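PDB 6H5L: similar to hydroxylamine oxidoreductase, which probably acts as a multiheme c-type cytochrome oxidoreductase within a 60-heme reductase complex of an anammox bacterium. Local coordinates for residues A[164-169]-A[296-301]. Numbering follows the deposited sequence.
Sequences REVGRP and PVMKGI. With HEC (heme c), chain H.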
ATOM      1  N   ARG A 164      37.789 -34.516  10.855  1.00 24.74           N
ATOM      2  CA  ARG A 164      38.914 -35.412  11.099  1.00 27.32           C
ATOM      3  C   ARG A 164      38.514 -36.882  11.025  1.00 27.80           C
ATOM      4  O   ARG A 164      39.370 -37.736  10.765  1.00 39.29           O
ATOM      5  CB  ARG A 164      39.529 -35.085  12.470  1.00 35.05           C
ATOM      6  CG  ARG A 164      40.663 -36.001  12.905  1.00 37.00           C
ATOM      7  CD  ARG A 164      41.437 -35.451  14.099  1.00 48.52           C
ATOM      8  NE  ARG A 164      42.338 -34.367  13.716  1.00 65.49           N
ATOM      9  CZ  ARG A 164      42.299 -33.139  14.221  1.00 67.63           C
ATOM     10  NH1 ARG A 164      41.407 -32.827  15.153  1.00 57.64           N
ATOM     11  NH2 ARG A 164      43.161 -32.221  13.804  1.00 49.10           N
ATOM     12  N   GLU A 165      37.228 -37.192  11.211  1.00 32.76           N
ATOM     13  CA  GLU A 165      36.793 -38.584  11.277  1.00 29.39           C
ATOM     14  C   GLU A 165      36.888 -39.291   9.931  1.00 26.81           C
ATOM     15  O   GLU A 165      37.019 -40.520   9.892  1.00 33.21           O
ATOM     16  CB  GLU A 165      35.361 -38.655  11.806  1.00 19.87           C
ATOM     17  CG  GLU A 165      35.238 -38.276  13.270  1.00 29.02           C
ATOM     18  CD  GLU A 165      33.800 -38.169  13.733  1.00 34.52           C
ATOM     19  OE1 GLU A 165      33.566 -37.552  14.794  1.00 32.32           O
ATOM     20  OE2 GLU A 165      32.907 -38.697  13.037  1.00 34.73           O
ATOM     21  N   VAL A 166      36.822 -38.549   8.821  1.00 24.38           N
ATOM     22  CA  VAL A 166      36.908 -39.156   7.494  1.00 27.19           C
ATOM     23  C   VAL A 166      38.270 -38.959   6.838  1.00 31.18           C
ATOM     24  O   VAL A 166      38.552 -39.614   5.820  1.00 30.54           O
ATOM     25  CB  VAL A 166      35.803 -38.622   6.555  1.00 24.09           C
ATOM     26  CG1 VAL A 166      34.421 -38.925   7.122  1.00 20.56           C
ATOM     27  CG2 VAL A 166      35.978 -37.131   6.308  1.00 24.57           C
ATOM     28  N   GLY A 167      39.120 -38.090   7.380  1.00 33.47           N
ATOM     29  CA  GLY A 167      40.450 -37.892   6.841  1.00 19.68           C
ATOM     30  C   GLY A 167      40.476 -36.932   5.667  1.00 25.56           C
ATOM     31  O   GLY A 167      39.463 -36.369   5.247  1.00 29.27           O
ATOM     32  N   ARG A 168      41.679 -36.745   5.130  1.00 24.58           N
ATOM     33  CA  ARG A 168      41.850 -35.882   3.971  1.00 19.56           C
ATOM     34  C   ARG A 168      41.167 -36.492   2.746  1.00 20.75           C
ATOM     35  O   ARG A 168      41.107 -37.717   2.604  1.00 21.19           O
ATOM     36  CB  ARG A 168      43.334 -35.656   3.684  1.00 23.72           C
ATOM     37  CG  ARG A 168      44.030 -34.719   4.663  1.00 27.51           C
ATOM     38  CD  ARG A 168      45.339 -34.193   4.089  1.00 31.17           C
ATOM     39  NE  ARG A 168      46.487 -35.041   4.397  1.00 44.64           N
ATOM     40  CZ  ARG A 168      47.600 -35.080   3.672  1.00 38.54           C
ATOM     41  NH1 ARG A 168      47.709 -34.334   2.580  1.00 37.97           N
ATOM     42  NH2 ARG A 168      48.600 -35.874   4.029  1.00 45.14           N
ATOM     43  N   PRO A 169      40.637 -35.654   1.840  1.00 24.34           N
ATOM     44  CA  PRO A 169      40.624 -34.189   1.916  1.00 28.18           C
ATOM     45  C   PRO A 169      39.491 -33.629   2.771  1.00 25.90           C
ATOM     46  O   PRO A 169      38.415 -34.226   2.839  1.00 25.87           O
ATOM     47  CB  PRO A 169      40.439 -33.761   0.450  1.00 24.51           C
ATOM     48  CG  PRO A 169      40.605 -35.013  -0.370  1.00 19.61           C
ATOM     49  CD  PRO A 169      40.176 -36.123   0.526  1.00 21.37           C
ATOM     50  N   PRO A 296      30.812 -30.368   5.222  1.00 22.12           N
ATOM     51  CA  PRO A 296      30.275 -30.999   4.003  1.00 24.08           C
ATOM     52  C   PRO A 296      30.917 -32.320   3.584  1.00 20.68           C
ATOM     53  O   PRO A 296      30.609 -32.789   2.484  1.00 25.39           O
ATOM     54  CB  PRO A 296      30.564 -29.924   2.951  1.00 20.66           C
ATOM     55  CG  PRO A 296      31.872 -29.341   3.399  1.00 21.16           C
ATOM     56  CD  PRO A 296      31.882 -29.402   4.911  1.00 15.44           C
ATOM     57  N   VAL A 297      31.779 -32.928   4.398  1.00 18.68           N
ATOM     58  CA  VAL A 297      32.656 -33.998   3.928  1.00 19.91           C
ATOM     59  C   VAL A 297      32.296 -35.366   4.488  1.00 20.63           C
ATOM     60  O   VAL A 297      32.986 -36.346   4.172  1.00 22.07           O
ATOM     61  CB  VAL A 297      34.131 -33.674   4.235  1.00 19.09           C
ATOM     62  CG1 VAL A 297      34.463 -32.254   3.811  1.00 15.58           C
ATOM     63  CG2 VAL A 297      34.417 -33.873   5.717  1.00 13.75           C
ATOM     64  N   MET A 298      31.236 -35.476   5.293  1.00 20.05           N
ATOM     65  CA  MET A 298      31.022 -36.710   6.050  1.00 22.26           C
ATOM     66  C   MET A 298      30.612 -37.886   5.165  1.00 21.17           C
ATOM     67  O   MET A 298      30.874 -39.041   5.524  1.00 26.71           O
ATOM     68  CB  MET A 298      29.972 -36.489   7.138  1.00 19.58           C
ATOM     69  CG  MET A 298      30.352 -35.443   8.173  1.00 20.22           C
ATOM     70  SD  MET A 298      31.978 -35.719   8.903  1.00 21.59           S
ATOM     71  CE  MET A 298      31.730 -37.293   9.719  1.00 22.70           C
ATOM     72  N   LYS A 299      29.981 -37.629   4.021  1.00 18.67           N
ATOM     73  CA  LYS A 299      29.426 -38.693   3.195  1.00 21.73           C
ATOM     74  C   LYS A 299      30.268 -39.015   1.959  1.00 21.95           C
ATOM     75  O   LYS A 299      29.780 -39.721   1.070  1.00 21.39           O
ATOM     76  CB  LYS A 299      28.009 -38.333   2.758  1.00 20.91           C
ATOM     77  CG  LYS A 299      27.085 -37.972   3.901  1.00 22.91           C
ATOM     78  CD  LYS A 299      25.635 -37.973   3.456  1.00 19.72           C
ATOM     79  CE  LYS A 299      25.425 -37.099   2.230  1.00 20.50           C
ATOM     80  NZ  LYS A 299      25.806 -35.675   2.457  1.00 17.05           N
ATOM     81  N   GLY A 300      31.507 -38.529   1.879  1.00 19.73           N
ATOM     82  CA  GLY A 300      32.332 -38.795   0.710  1.00 19.07           C
ATOM     83  C   GLY A 300      32.686 -40.264   0.565  1.00 28.26           C
ATOM     84  O   GLY A 300      32.984 -40.956   1.541  1.00 22.70           O
ATOM     85  N   ILE A 301      32.646 -40.740  -0.684  1.00 25.13           N
ATOM     86  CA  ILE A 301      32.950 -42.132  -1.020  1.00 17.64           C
ATOM     87  C   ILE A 301      34.095 -42.234  -2.013  1.00 18.53           C
ATOM     88  O   ILE A 301      35.077 -42.949  -1.771  1.00 28.27           O
ATOM     89  CB  ILE A 301      31.701 -42.882  -1.559  1.00 20.37           C
ATOM     90  CG1 ILE A 301      30.573 -42.879  -0.497  1.00 23.72           C
ATOM     91  CG2 ILE A 301      32.051 -44.293  -1.983  1.00 17.36           C
ATOM     92  CD1 ILE A 301      29.262 -43.465  -1.002  1.00 24.42           C
TER
HETATM   93 FE   HEC H 606      35.713 -27.236   0.299  1.00 21.14          FE
HETATM   94  CHA HEC H 606      37.578 -30.089   0.624  1.00 20.35           C
HETATM   95  CHB HEC H 606      32.847 -29.141   0.055  1.00 20.90           C
HETATM   96  CHC HEC H 606      33.783 -24.376   0.182  1.00 25.98           C
HETATM   97  CHD HEC H 606      38.534 -25.321   0.018  1.00 22.43           C
HETATM   98  NA  HEC H 606      35.291 -29.238   0.323  1.00 19.15           N
HETATM   99  C1A HEC H 606      36.217 -30.252   0.488  1.00 24.43           C
HETATM  100  C2A HEC H 606      35.497 -31.510   0.492  1.00 23.65           C
HETATM  101  C3A HEC H 606      34.198 -31.249   0.335  1.00 21.95           C
HETATM  102  C4A HEC H 606      34.038 -29.813   0.224  1.00 20.57           C
HETATM  103  CMA HEC H 606      33.061 -32.293   0.281  1.00 17.15           C
HETATM  104  CAA HEC H 606      36.115 -32.912   0.654  1.00 17.89           C
HETATM  105  CBA HEC H 606      36.371 -33.511  -0.721  1.00 25.21           C
HETATM  106  CGA HEC H 606      36.683 -34.973  -0.567  1.00 28.99           C
HETATM  107  O1A HEC H 606      37.390 -35.517  -1.448  1.00 26.93           O
HETATM  108  O2A HEC H 606      36.238 -35.590   0.435  1.00 29.94           O
HETATM  109  NB  HEC H 606      33.690 -26.834   0.102  1.00 23.96           N
HETATM  110  C1B HEC H 606      32.676 -27.774   0.118  1.00 24.10           C
HETATM  111  C2B HEC H 606      31.412 -27.071   0.219  1.00 21.12           C
HETATM  112  C3B HEC H 606      31.670 -25.758   0.249  1.00 23.02           C
HETATM  113  C4B HEC H 606      33.109 -25.581   0.179  1.00 20.50           C
HETATM  114  CMB HEC H 606      30.019 -27.743   0.252  1.00 23.39           C
HETATM  115  CAB HEC H 606      30.645 -24.604   0.343  1.00 19.97           C
HETATM  116  CBB HEC H 606      29.863 -24.614   1.677  1.00 17.07           C
HETATM  117  NC  HEC H 606      36.077 -25.234   0.097  1.00 19.98           N
HETATM  118  C1C HEC H 606      35.153 -24.209   0.139  1.00 22.66           C
HETATM  119  C2C HEC H 606      35.869 -22.965   0.357  1.00 22.44           C
HETATM  120  C3C HEC H 606      37.157 -23.222   0.074  1.00 30.86           C
HETATM  121  C4C HEC H 606      37.329 -24.658   0.063  1.00 19.41           C
HETATM  122  CMC HEC H 606      35.196 -21.588   0.156  1.00 23.11           C
HETATM  123  CAC HEC H 606      38.342 -22.228   0.047  1.00 23.65           C
HETATM  124  CBC HEC H 606      38.841 -21.981   1.483  1.00 21.60           C
HETATM  125  ND  HEC H 606      37.745 -27.640   0.341  1.00 16.64           N
HETATM  126  C1D HEC H 606      38.731 -26.678   0.151  1.00 20.86           C
HETATM  127  C2D HEC H 606      40.018 -27.330   0.116  1.00 19.56           C
HETATM  128  C3D HEC H 606      39.721 -28.825   0.303  1.00 22.60           C
HETATM  129  C4D HEC H 606      38.285 -28.920   0.436  1.00 20.14           C
HETATM  130  CMD HEC H 606      41.386 -26.645  -0.076  1.00 20.51           C
HETATM  131  CAD HEC H 606      40.723 -29.996   0.346  1.00 18.07           C
HETATM  132  CBD HEC H 606      41.765 -29.775   1.434  1.00 27.16           C
HETATM  133  CGD HEC H 606      42.680 -30.967   1.470  1.00 30.96           C
HETATM  134  O1D HEC H 606      42.757 -31.633   2.534  1.00 28.39           O
HETATM  135  O2D HEC H 606      43.320 -31.253   0.425  1.00 33.88           O
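The carbonyl oxygen of Val166, whose side chain meets Val297 and Met298, takes a hydrogen bond from Arg303 NH1, while NH2 of the same guanidinium binds Gly167 O; Arg303 NE hydrogen-bonds to the heme c. The two segments 164-169 and 296-301 meet by van der Waals contact, mainly between apolar side chains. The two branches of Val166 divide the work: CG2 touches Val297 CG2 at 3.7 Å, and CG1 lies 4.1 Å from Met298 CE, the two side chains crossing at about a right angle. Bends at chi2 (-52°) and chi3 (-63°) fold the Met298 chain so that its methyl reaches back to Val166 and to Glu165, where CE is 3.8 Å from OE2. That carboxylate has its charged partner in Arg162, through OE1. The other branch of Val297, CG1, rests over the rim of pyrrole ring A, where the propionate leaves it, 3.6 Å from heme C2A. On the same side of the heme Pro296 CG sits 3.5 Å from heme CHB, while Pro169, after a cis peptide bond, touches both propionates. The contact thus helps wall a heme pocket, joining the loop between helices 154-161 and 174-180 to the type I turn 297-300, which lies between strand 291-292 and helix 337-350.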